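Local structure of putative drug/sodium antiporter (Escherichia coli, 4Z3N) at residues 79-84 / 159-164; 297-302 / 381-386; 331-336 / 448-453. The protein is a MATE-family membrane transporter, ClbM, linked to transport of the genotoxin colibactin and probably working as an antiporter. All coordinates share one frame; numbering follows the deposited sequence.

Contact 1 of 3, residues 79-84 / 159-164. With OLC ((2R)-2,3-dihydroxypropyl (9Z)-octadec-9-enoate), chain H; OLC ((2R)-2,3-dihydroxypropyl (9Z)-octadec-9-enoate), chain E.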
loop_
_atom_site.group_PDB
_atom_site.type_symbol
_atom_site.label_atom_id
_atom_site.label_comp_id
_atom_site.label_asym_id
_atom_site.label_seq_id
_atom_site.Cartn_x
_atom_site.Cartn_y
_atom_site.Cartn_z
ATOM N N MET A 79 5.176 -7.842 -5.942
ATOM C CA MET A 79 4.424 -7.206 -4.867
ATOM C C MET A 79 5.197 -7.041 -3.551
ATOM O O MET A 79 4.913 -6.129 -2.787
ATOM C CB MET A 79 3.122 -7.964 -4.634
ATOM C CG MET A 79 2.083 -7.584 -5.665
ATOM S SD MET A 79 0.432 -7.998 -5.140
ATOM C CE MET A 79 0.612 -9.766 -4.857
ATOM N N GLY A 80 6.173 -7.903 -3.297
ATOM C CA GLY A 80 7.061 -7.718 -2.170
ATOM C C GLY A 80 8.117 -6.662 -2.465
ATOM O O GLY A 80 8.786 -6.150 -1.561
ATOM N N LEU A 81 8.286 -6.346 -3.742
ATOM C CA LEU A 81 9.190 -5.275 -4.131
ATOM C C LEU A 81 8.517 -3.922 -3.959
ATOM O O LEU A 81 9.133 -2.993 -3.429
ATOM C CB LEU A 81 9.672 -5.447 -5.569
ATOM C CG LEU A 81 10.556 -6.673 -5.813
ATOM C CD1 LEU A 81 11.180 -6.609 -7.204
ATOM C CD2 LEU A 81 11.604 -6.822 -4.714
ATOM N N PHE A 82 7.256 -3.809 -4.378
ATOM C CA PHE A 82 6.509 -2.576 -4.116
ATOM C C PHE A 82 6.319 -2.381 -2.612
ATOM O O PHE A 82 6.266 -1.263 -2.131
ATOM C CB PHE A 82 5.150 -2.579 -4.820
ATOM C CG PHE A 82 5.217 -2.202 -6.281
ATOM C CD1 PHE A 82 6.294 -1.479 -6.780
ATOM C CD2 PHE A 82 4.204 -2.576 -7.158
ATOM C CE1 PHE A 82 6.363 -1.136 -8.118
ATOM C CE2 PHE A 82 4.265 -2.235 -8.501
ATOM C CZ PHE A 82 5.343 -1.512 -8.981
ATOM N N ALA A 83 6.229 -3.486 -1.879
ATOM C CA ALA A 83 6.024 -3.448 -0.440
ATOM C C ALA A 83 7.233 -2.855 0.275
ATOM O O ALA A 83 7.095 -2.035 1.186
ATOM C CB ALA A 83 5.728 -4.850 0.091
ATOM N N ILE A 84 8.413 -3.285 -0.145
ATOM C CA ILE A 84 9.645 -2.810 0.433
ATOM C C ILE A 84 9.913 -1.392 -0.052
ATOM O O ILE A 84 10.388 -0.553 0.707
ATOM C CB ILE A 84 10.822 -3.744 0.079
ATOM C CG1 ILE A 84 10.608 -5.127 0.722
ATOM C CG2 ILE A 84 12.164 -3.123 0.501
ATOM C CD1 ILE A 84 11.542 -6.215 0.223
ATOM N N LEU A 159 14.617 -9.545 -10.686
ATOM C CA LEU A 159 15.761 -9.140 -9.881
ATOM C C LEU A 159 16.462 -7.933 -10.509
ATOM O O LEU A 159 17.023 -7.086 -9.809
ATOM C CB LEU A 159 16.759 -10.302 -9.708
ATOM C CG LEU A 159 16.374 -11.571 -8.923
ATOM C CD1 LEU A 159 17.564 -12.536 -8.827
ATOM C CD2 LEU A 159 15.841 -11.276 -7.532
ATOM N N LEU A 160 16.424 -7.845 -11.832
ATOM C CA LEU A 160 17.102 -6.751 -12.507
ATOM C C LEU A 160 16.362 -5.426 -12.322
ATOM O O LEU A 160 16.881 -4.376 -12.643
ATOM C CB LEU A 160 17.277 -7.064 -13.998
ATOM C CG LEU A 160 18.238 -8.209 -14.346
ATOM C CD1 LEU A 160 18.348 -8.331 -15.848
ATOM C CD2 LEU A 160 19.601 -8.033 -13.722
ATOM N N THR A 161 15.139 -5.491 -11.821
ATOM C CA THR A 161 14.332 -4.305 -11.624
ATOM C C THR A 161 14.408 -3.712 -10.203
ATOM O O THR A 161 13.943 -2.603 -9.968
ATOM C CB THR A 161 12.868 -4.614 -11.947
ATOM O OG1 THR A 161 12.311 -5.398 -10.882
ATOM C CG2 THR A 161 12.774 -5.372 -13.261
ATOM N N VAL A 162 15.019 -4.439 -9.275
ATOM C CA VAL A 162 14.987 -4.089 -7.853
ATOM C C VAL A 162 15.518 -2.687 -7.481
ATOM O O VAL A 162 14.813 -1.908 -6.837
ATOM C CB VAL A 162 15.768 -5.139 -7.040
ATOM C CG1 VAL A 162 15.905 -4.708 -5.564
ATOM C CG2 VAL A 162 15.088 -6.488 -7.157
ATOM N N PHE A 163 16.753 -2.375 -7.867
ATOM C CA PHE A 163 17.339 -1.092 -7.527
ATOM C C PHE A 163 16.499 0.055 -8.084
ATOM O O PHE A 163 16.312 1.074 -7.422
ATOM C CB PHE A 163 18.781 -1.000 -8.029
ATOM C CG PHE A 163 19.487 0.271 -7.628
ATOM C CD1 PHE A 163 19.459 0.713 -6.306
ATOM C CD2 PHE A 163 20.201 1.014 -8.567
ATOM C CE1 PHE A 163 20.113 1.866 -5.929
ATOM C CE2 PHE A 163 20.864 2.175 -8.199
ATOM C CZ PHE A 163 20.817 2.602 -6.875
ATOM N N SER A 164 15.962 -0.120 -9.282
ATOM C CA SER A 164 15.174 0.928 -9.917
ATOM C C SER A 164 13.866 1.142 -9.158
ATOM O O SER A 164 13.439 2.285 -8.949
ATOM C CB SER A 164 14.900 0.582 -11.385
ATOM O OG SER A 164 15.929 -0.255 -11.907
HETATM C C18 OLC H . 8.494 -7.690 3.614
HETATM C C17 OLC H . 7.599 -8.265 2.540
HETATM C C11 OLC H . 2.899 -10.857 -1.215
HETATM C C16 OLC H . 6.156 -7.821 2.717
HETATM C C12 OLC H . 2.774 -9.666 -0.281
HETATM C C15 OLC H . 5.250 -8.860 2.079
HETATM C C13 OLC H . 4.111 -8.985 -0.081
HETATM C C14 OLC H . 4.132 -8.266 1.251
HETATM C C9 OLC E . 4.944 -3.896 -12.150
HETATM C C8 OLC E . 4.473 -2.775 -13.064
HETATM C C7 OLC E . 3.503 -1.861 -12.334
HETATM C C6 OLC E . 3.633 -0.441 -12.842
HETATM C C5 OLC E . 3.717 0.512 -11.661
HETATM C C4 OLC E . 4.839 1.517 -11.832
#

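Contact 2 of 3, residues 297-302 / 381-386. With OLC ((2R)-2,3-dihydroxypropyl (9Z)-octadec-9-enoate), chain B.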
loop_
_atom_site.group_PDB
_atom_site.type_symbol
_atom_site.label_atom_id
_atom_site.label_comp_id
_atom_site.label_asym_id
_atom_site.label_seq_id
_atom_site.Cartn_x
_atom_site.Cartn_y
_atom_site.Cartn_z
ATOM N N ARG A 297 -10.446 -7.567 -5.695
ATOM C CA ARG A 297 -9.984 -6.380 -6.407
ATOM C C ARG A 297 -10.918 -5.210 -6.082
ATOM O O ARG A 297 -10.449 -4.107 -5.808
ATOM C CB ARG A 297 -9.909 -6.604 -7.927
ATOM C CG ARG A 297 -8.739 -7.451 -8.427
ATOM C CD ARG A 297 -8.822 -7.645 -9.954
ATOM N NE ARG A 297 -8.445 -8.991 -10.389
ATOM C CZ ARG A 297 -8.589 -9.453 -11.632
ATOM N NH1 ARG A 297 -9.108 -8.678 -12.576
ATOM N NH2 ARG A 297 -8.221 -10.694 -11.932
ATOM N N ILE A 298 -12.227 -5.466 -6.087
ATOM C CA ILE A 298 -13.222 -4.422 -5.861
ATOM C C ILE A 298 -13.154 -3.896 -4.429
ATOM O O ILE A 298 -13.193 -2.692 -4.208
ATOM C CB ILE A 298 -14.663 -4.919 -6.157
ATOM C CG1 ILE A 298 -14.801 -5.333 -7.619
ATOM C CG2 ILE A 298 -15.700 -3.833 -5.836
ATOM C CD1 ILE A 298 -16.203 -5.795 -7.966
ATOM N N ASP A 299 -13.047 -4.797 -3.462
ATOM C CA ASP A 299 -12.907 -4.391 -2.074
ATOM C C ASP A 299 -11.676 -3.502 -1.924
ATOM O O ASP A 299 -11.635 -2.596 -1.089
ATOM C CB ASP A 299 -12.811 -5.618 -1.160
ATOM C CG ASP A 299 -14.175 -6.288 -0.920
ATOM O OD1 ASP A 299 -15.178 -5.536 -0.729
ATOM O OD2 ASP A 299 -14.225 -7.552 -0.909
ATOM N N TYR A 300 -10.681 -3.759 -2.767
ATOM C CA TYR A 300 -9.436 -3.026 -2.719
ATOM C C TYR A 300 -9.571 -1.607 -3.305
ATOM O O TYR A 300 -9.059 -0.644 -2.715
ATOM C CB TYR A 300 -8.325 -3.788 -3.450
ATOM C CG TYR A 300 -7.041 -3.011 -3.393
ATOM C CD1 TYR A 300 -6.249 -3.048 -2.266
ATOM C CD2 TYR A 300 -6.659 -2.177 -4.437
ATOM C CE1 TYR A 300 -5.088 -2.301 -2.185
ATOM C CE2 TYR A 300 -5.496 -1.430 -4.367
ATOM C CZ TYR A 300 -4.718 -1.499 -3.235
ATOM O OH TYR A 300 -3.559 -0.768 -3.145
ATOM N N PHE A 301 -10.243 -1.477 -4.451
ATOM C CA PHE A 301 -10.490 -0.157 -5.019
ATOM C C PHE A 301 -11.248 0.772 -4.050
ATOM O O PHE A 301 -10.969 1.962 -3.981
ATOM C CB PHE A 301 -11.271 -0.245 -6.339
ATOM C CG PHE A 301 -11.988 1.046 -6.690
ATOM C CD1 PHE A 301 -11.265 2.182 -7.075
ATOM C CD2 PHE A 301 -13.376 1.139 -6.594
ATOM C CE1 PHE A 301 -11.910 3.384 -7.376
ATOM C CE2 PHE A 301 -14.031 2.337 -6.895
ATOM C CZ PHE A 301 -13.291 3.463 -7.287
ATOM N N ILE A 302 -12.210 0.225 -3.318
ATOM C CA ILE A 302 -13.027 1.014 -2.408
ATOM C C ILE A 302 -12.162 1.664 -1.332
ATOM O O ILE A 302 -12.450 2.757 -0.810
ATOM C CB ILE A 302 -14.113 0.142 -1.735
ATOM C CG1 ILE A 302 -15.192 -0.239 -2.751
ATOM C CG2 ILE A 302 -14.720 0.854 -0.506
ATOM C CD1 ILE A 302 -16.146 -1.296 -2.226
ATOM N N LEU A 381 -19.612 -2.567 5.476
ATOM C CA LEU A 381 -19.696 -1.385 6.316
ATOM C C LEU A 381 -18.509 -1.278 7.268
ATOM O O LEU A 381 -18.239 -0.196 7.793
ATOM C CB LEU A 381 -21.009 -1.374 7.104
ATOM C CG LEU A 381 -22.236 -1.059 6.249
ATOM C CD1 LEU A 381 -23.542 -1.230 7.018
ATOM C CD2 LEU A 381 -22.079 0.345 5.739
ATOM N N ALA A 382 -17.805 -2.381 7.491
ATOM C CA ALA A 382 -16.603 -2.331 8.311
ATOM C C ALA A 382 -15.544 -1.478 7.624
ATOM O O ALA A 382 -14.765 -0.805 8.293
ATOM C CB ALA A 382 -16.066 -3.710 8.586
ATOM N N LEU A 383 -15.546 -1.473 6.293
ATOM C CA LEU A 383 -14.477 -0.827 5.539
ATOM C C LEU A 383 -14.185 0.627 5.957
ATOM O O LEU A 383 -13.025 0.973 6.166
ATOM C CB LEU A 383 -14.774 -0.896 4.044
ATOM C CG LEU A 383 -14.405 -2.250 3.424
ATOM C CD1 LEU A 383 -15.023 -2.435 2.059
ATOM C CD2 LEU A 383 -12.899 -2.412 3.321
ATOM N N PRO A 384 -15.219 1.475 6.087
ATOM C CA PRO A 384 -14.979 2.880 6.457
ATOM C C PRO A 384 -14.409 2.980 7.879
ATOM O O PRO A 384 -13.650 3.902 8.214
ATOM C CB PRO A 384 -16.367 3.519 6.359
ATOM C CG PRO A 384 -17.351 2.356 6.392
ATOM C CD PRO A 384 -16.631 1.214 5.760
ATOM N N PHE A 385 -14.743 1.991 8.701
ATOM C CA PHE A 385 -14.179 1.921 10.041
ATOM C C PHE A 385 -12.680 1.587 10.030
ATOM O O PHE A 385 -11.962 1.973 10.947
ATOM C CB PHE A 385 -14.958 0.905 10.873
ATOM C CG PHE A 385 -16.279 1.427 11.363
ATOM C CD1 PHE A 385 -17.428 1.226 10.624
ATOM C CD2 PHE A 385 -16.357 2.169 12.550
ATOM C CE1 PHE A 385 -18.639 1.730 11.055
ATOM C CE2 PHE A 385 -17.565 2.663 12.994
ATOM C CZ PHE A 385 -18.712 2.443 12.245
ATOM N N VAL A 386 -12.212 0.893 8.986
ATOM C CA VAL A 386 -10.790 0.629 8.788
ATOM C C VAL A 386 -9.985 1.944 8.756
ATOM O O VAL A 386 -8.829 1.993 9.195
ATOM C CB VAL A 386 -10.548 -0.193 7.472
ATOM C CG1 VAL A 386 -9.049 -0.437 7.209
ATOM C CG2 VAL A 386 -11.291 -1.511 7.523
HETATM C C18 OLC B . -5.475 -2.628 4.819
HETATM C C10 OLC B . -13.606 -5.684 6.191
HETATM C C9 OLC B . -13.261 -5.945 4.914
HETATM C C17 OLC B . -6.919 -3.089 4.782
HETATM C C11 OLC B . -12.622 -5.894 7.326
HETATM C C8 OLC B . -14.290 -6.548 3.972
HETATM C C24 OLC B . -9.362 -11.875 9.516
HETATM C C16 OLC B . -7.247 -3.789 6.082
HETATM C C12 OLC B . -11.273 -6.406 6.837
HETATM C C7 OLC B . -13.754 -6.690 2.558
HETATM C C15 OLC B . -8.722 -4.166 6.126
HETATM C C13 OLC B . -10.147 -5.681 7.574
HETATM C C6 OLC B . -12.827 -7.885 2.448
HETATM C C14 OLC B . -8.881 -5.548 6.746
HETATM C C5 OLC B . -13.439 -9.105 3.106
HETATM C C4 OLC B . -12.345 -10.104 3.454
HETATM C C3 OLC B . -11.209 -9.414 4.182
HETATM C C2 OLC B . -10.323 -10.404 4.914
HETATM C C21 OLC B . -9.277 -9.624 8.448
HETATM C C1 OLC B . -9.677 -9.732 6.119
HETATM C C22 OLC B . -8.746 -10.489 9.577
HETATM O O19 OLC B . -9.421 -8.536 6.125
HETATM O O25 OLC B . -8.362 -12.843 9.765
HETATM O O23 OLC B . -7.340 -10.605 9.467
HETATM O O20 OLC B . -9.502 -10.445 7.314
#

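Contact 3 of 3, residues 331-336 / 448-453. With OLC ((2R)-2,3-dihydroxypropyl (9Z)-octadec-9-enoate), chain F.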
loop_
_atom_site.group_PDB
_atom_site.type_symbol
_atom_site.label_atom_id
_atom_site.label_comp_id
_atom_site.label_asym_id
_atom_site.label_seq_id
_atom_site.Cartn_x
_atom_site.Cartn_y
_atom_site.Cartn_z
ATOM N N ASN A 331 -5.808 17.462 15.081
ATOM C CA ASN A 331 -6.892 17.929 14.221
ATOM C C ASN A 331 -6.749 17.403 12.816
ATOM O O ASN A 331 -7.744 17.153 12.145
ATOM C CB ASN A 331 -6.948 19.460 14.145
ATOM C CG ASN A 331 -7.216 20.109 15.476
ATOM O OD1 ASN A 331 -8.057 19.658 16.256
ATOM N ND2 ASN A 331 -6.496 21.187 15.741
ATOM N N ALA A 332 -5.502 17.271 12.369
ATOM C CA ALA A 332 -5.202 16.764 11.039
ATOM C C ALA A 332 -5.657 15.310 10.909
ATOM O O ALA A 332 -6.303 14.943 9.908
ATOM C CB ALA A 332 -3.725 16.893 10.732
ATOM N N TYR A 333 -5.350 14.495 11.920
ATOM C CA TYR A 333 -5.815 13.110 11.931
ATOM C C TYR A 333 -7.347 12.988 11.828
ATOM O O TYR A 333 -7.856 12.261 10.974
ATOM C CB TYR A 333 -5.338 12.403 13.180
ATOM C CG TYR A 333 -6.076 11.117 13.431
ATOM C CD1 TYR A 333 -5.707 9.943 12.788
ATOM C CD2 TYR A 333 -7.154 11.080 14.306
ATOM C CE1 TYR A 333 -6.400 8.781 13.002
ATOM C CE2 TYR A 333 -7.844 9.920 14.530
ATOM C CZ TYR A 333 -7.467 8.773 13.874
ATOM O OH TYR A 333 -8.169 7.621 14.112
ATOM N N TRP A 334 -8.084 13.712 12.674
ATOM C CA TRP A 334 -9.553 13.653 12.637
ATOM C C TRP A 334 -10.176 14.317 11.397
ATOM O O TRP A 334 -11.283 13.938 11.008
ATOM C CB TRP A 334 -10.158 14.262 13.903
ATOM C CG TRP A 334 -9.879 13.469 15.137
ATOM C CD1 TRP A 334 -9.009 13.794 16.126
ATOM C CD2 TRP A 334 -10.454 12.205 15.508
ATOM N NE1 TRP A 334 -8.999 12.816 17.093
ATOM C CE2 TRP A 334 -9.882 11.833 16.746
ATOM C CE3 TRP A 334 -11.400 11.356 14.920
ATOM C CZ2 TRP A 334 -10.216 10.646 17.409
ATOM C CZ3 TRP A 334 -11.734 10.170 15.583
ATOM C CH2 TRP A 334 -11.139 9.831 16.815
ATOM N N ALA A 335 -9.491 15.285 10.778
ATOM C CA ALA A 335 -9.929 15.815 9.473
ATOM C C ALA A 335 -9.866 14.710 8.398
ATOM O O ALA A 335 -10.822 14.484 7.624
ATOM C CB ALA A 335 -9.076 17.002 9.060
ATOM N N ALA A 336 -8.715 14.037 8.368
ATOM C CA ALA A 336 -8.489 12.863 7.529
ATOM C C ALA A 336 -9.520 11.749 7.779
ATOM O O ALA A 336 -10.041 11.168 6.823
ATOM C CB ALA A 336 -7.084 12.329 7.754
ATOM N N LEU A 448 -11.771 1.463 18.104
ATOM C CA LEU A 448 -11.854 1.851 19.490
ATOM C C LEU A 448 -10.494 2.271 20.058
ATOM O O LEU A 448 -10.403 3.265 20.791
ATOM C CB LEU A 448 -12.438 0.705 20.317
ATOM C CG LEU A 448 -13.877 0.906 20.798
ATOM C CD1 LEU A 448 -14.354 -0.301 21.624
ATOM C CD2 LEU A 448 -13.993 2.203 21.587
ATOM N N LEU A 449 -9.454 1.504 19.742
ATOM C CA LEU A 449 -8.115 1.811 20.243
ATOM C C LEU A 449 -7.650 3.145 19.697
ATOM O O LEU A 449 -7.281 4.023 20.465
ATOM C CB LEU A 449 -7.106 0.714 19.887
ATOM C CG LEU A 449 -5.703 0.822 20.524
ATOM C CD1 LEU A 449 -5.751 1.071 22.031
ATOM C CD2 LEU A 449 -4.885 -0.435 20.234
ATOM N N ALA A 450 -7.704 3.303 18.375
ATOM C CA ALA A 450 -7.327 4.562 17.733
ATOM C C ALA A 450 -7.986 5.778 18.380
ATOM O O ALA A 450 -7.295 6.723 18.742
ATOM C CB ALA A 450 -7.671 4.519 16.232
ATOM N N TRP A 451 -9.312 5.742 18.508
ATOM C CA TRP A 451 -10.096 6.795 19.160
ATOM C C TRP A 451 -9.592 7.167 20.578
ATOM O O TRP A 451 -9.582 8.345 20.956
ATOM C CB TRP A 451 -11.563 6.365 19.220
ATOM C CG TRP A 451 -12.507 7.347 19.878
ATOM C CD1 TRP A 451 -12.378 8.703 19.926
ATOM C CD2 TRP A 451 -13.722 7.038 20.585
ATOM N NE1 TRP A 451 -13.428 9.260 20.623
ATOM C CE2 TRP A 451 -14.266 8.262 21.035
ATOM C CE3 TRP A 451 -14.400 5.846 20.881
ATOM C CZ2 TRP A 451 -15.457 8.331 21.763
ATOM C CZ3 TRP A 451 -15.587 5.916 21.604
ATOM C CH2 TRP A 451 -16.102 7.151 22.035
ATOM N N ARG A 452 -9.165 6.175 21.356
ATOM C CA ARG A 452 -8.652 6.429 22.701
ATOM C C ARG A 452 -7.247 7.010 22.711
ATOM O O ARG A 452 -6.936 7.860 23.545
ATOM C CB ARG A 452 -8.677 5.147 23.530
ATOM C CG ARG A 452 -10.093 4.634 23.723
ATOM C CD ARG A 452 -10.157 3.542 24.768
ATOM N NE ARG A 452 -11.532 3.123 25.031
ATOM C CZ ARG A 452 -11.861 2.176 25.902
ATOM N NH1 ARG A 452 -10.914 1.544 26.591
ATOM N NH2 ARG A 452 -13.137 1.860 26.079
ATOM N N LEU A 453 -6.400 6.550 21.796
ATOM C CA LEU A 453 -5.021 6.989 21.758
ATOM C C LEU A 453 -4.834 8.339 21.063
ATOM O O LEU A 453 -3.814 8.977 21.243
ATOM C CB LEU A 453 -4.127 5.953 21.069
ATOM C CG LEU A 453 -3.860 4.590 21.706
ATOM C CD1 LEU A 453 -3.026 3.718 20.765
ATOM C CD2 LEU A 453 -3.210 4.709 23.066
HETATM C C18 OLC F . -17.254 0.997 17.083
HETATM C C10 OLC F . -15.582 10.326 17.738
HETATM C C9 OLC F . -15.301 11.631 17.525
HETATM C C17 OLC F . -16.078 1.929 17.332
HETATM C C11 OLC F . -15.190 9.266 16.722
HETATM C C8 OLC F . -13.933 12.168 17.915
HETATM C C16 OLC F . -16.389 3.327 16.827
HETATM C C12 OLC F . -14.932 7.947 17.423
HETATM C C7 OLC F . -13.907 13.686 17.948
HETATM C C15 OLC F . -15.184 4.256 16.903
HETATM C C13 OLC F . -15.367 6.758 16.575
HETATM C C6 OLC F . -12.937 14.139 19.011
HETATM C C14 OLC F . -15.596 5.580 17.507
#

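Contact 1 of 3, residues 79-84 / 159-164
Leu81 meets Thr161 and Val162 through a single methyl group. Its CD1 lies 3.9 Å from CG2 of Val162. The same CD1 is 4.0 Å from OG1 of Thr161. The leucine crosses both partners at about a right angle, and the tip methyl makes the touch. All three residues are buried, and this small patch of a methyl against a methyl and a hydroxyl oxygen is the packed part of the contact. The backbones come nearest at Leu81 and Val162, whose CA atoms are 7.0 Å apart. Thr161 sits in a type I beta turn from Leu159 to Val162. Its OG1 lies between the backbone N and the carbonyl carbon (chi1 74°). There it hydrogen-bonds back to Ser158 O, which ties the hydroxyl to the end of helix 149-159 while it borders Leu81.

Lipid lies by Phe82, Gly80 and Ala83, while Ile84 is covered by helix 107-132. Phe82 CZ lies 3.7 Å from C5 of one monoolein, and C7 of that lipid is at the ring edge, in plane. A second monoolein runs past Gly80 and Ala83, with its C14 3.9 Å from Ala83 CB.

The arrangement joins helix 75-101 to the turn after helix 149-159 and to the first turn of helix 162-177, inside the N-terminal six-helix bundle of the MATE fold.

Contact 2 of 3, residues 297-302 / 381-386
Ile302 and Leu383 mark the closest approach of the two backbones, with their CA atoms 8.3 Å apart. Segment 297-302 is regular helix, with bonds such as Ile302 N to Ile298 O. Segment 381-386 is a more weakly bonded helix from about Ala382 onward. Pro384 has no amide hydrogen to give. Val386 N reaches Ala382 O at 3.1 Å, while its bond to Leu383 O is weak.

Between the backbones Leu383 does the touching. Its CG is anti to the carbonyl carbon (chi1 -81°), and its CD1 reaches the other helix between two residues one turn apart. CD1 is 4.2 Å from CG2 of Ile302. It is also 4.2 Å from OD1 of Asp299. The leucine crosses both side chains at about a right angle. The Asp299 approach is a plain contact of a methyl with a carboxylate oxygen. The other oxygen, OD2, is hydrogen-bonded to Thr295 OG1, one turn earlier in the same helix.

A bound monoolein packs beside both segments, touching the carboxylate of Asp299 as well as apolar side chains. Its C7 lies 3.5 Å from CG of Asp299. The cis double bond at C9 and C10 passes Leu383, with C9 3.9 Å from CD2. C10 comes within 4.0 Å of CB of Ala382. The far part of the chain runs on along Val386, whose CG1 is 3.9 Å from C15.

This is helix-to-helix packing within the C-terminal six-helix bundle of the MATE fold, with the lipid tail alongside. It joins helix 286-322 to the start of helix 382-399. Helix 326-358 covers the first segment, with His351 against Asp299 and Ile302. Helix 432-453 backs the second, with Met440 and Phe444 against Ala382.

Contact 3 of 3, residues 331-336 / 448-453
The indole of Trp334 is covered on both faces. On one face lies the chain of a bound monoolein, with C8 3.7 Å above the plane and offset toward the rim. On the opposite face lies Tyr333 of the same helix, whose CE2 sits 3.5 Å above the plane, over the ring centre. CD1 of Trp334 in turn lies at the edge of the Tyr333 ring, in its plane. Trp451 has the same lipid on one face, with C12 3.4 Å above the plane and again offset toward the rim.

The indoles touch at their borders without stacking. Their planes stand at 90°, and CH2 of Trp334 is 3.5 Å from CD1 of Trp451. The lipid chain passes over both rings and spans the junction between them.

Deeper in the contact, Tyr333 reaches across with its hydroxyl. CG is anti to the backbone N (chi1 165°), which carries the ring toward Ala450. Its OH lies 3.8 Å from Ala450 CB. That buried OH is hydrogen-bonded to Ile388 O, on a third helix.

The contact links two helices of the C-terminal bundle, 326-358 and the C-terminal end of 432-453, with two tryptophans on its lipid-facing side against a monoolein chain. Helix 382-399 touches both partners, with Leu391 against Tyr333 and Ile388 and Ala392 against Ala450. Helices 28-56 and 286-322 pack on 331-336 at Ala336, through Leu32 and through Ile309 and Leu313. Helix 402-413 meets the second segment at Leu449.

Overall arrangement
Contact 1 lies in the first MatE range and contact 2 in the second, across the middle of the protein from each other. Their centres are about 26 Å apart. Both segments of contact 1 come before those of contacts 2 and 3. The centres of contacts 1 and 3 are about 33 Å apart. Contacts 2 and 3 are closer, at about 19 Å between centres, and their segments interleave along the chain. Their first segments lie on the successive helices 286-322 and 326-358. No two contacts touch. Contact 1 thus belongs to the N-terminal bundle, and contacts 2 and 3 to the C-terminal bundle, matching the two-lobed MATE architecture. Monoolein borders all three.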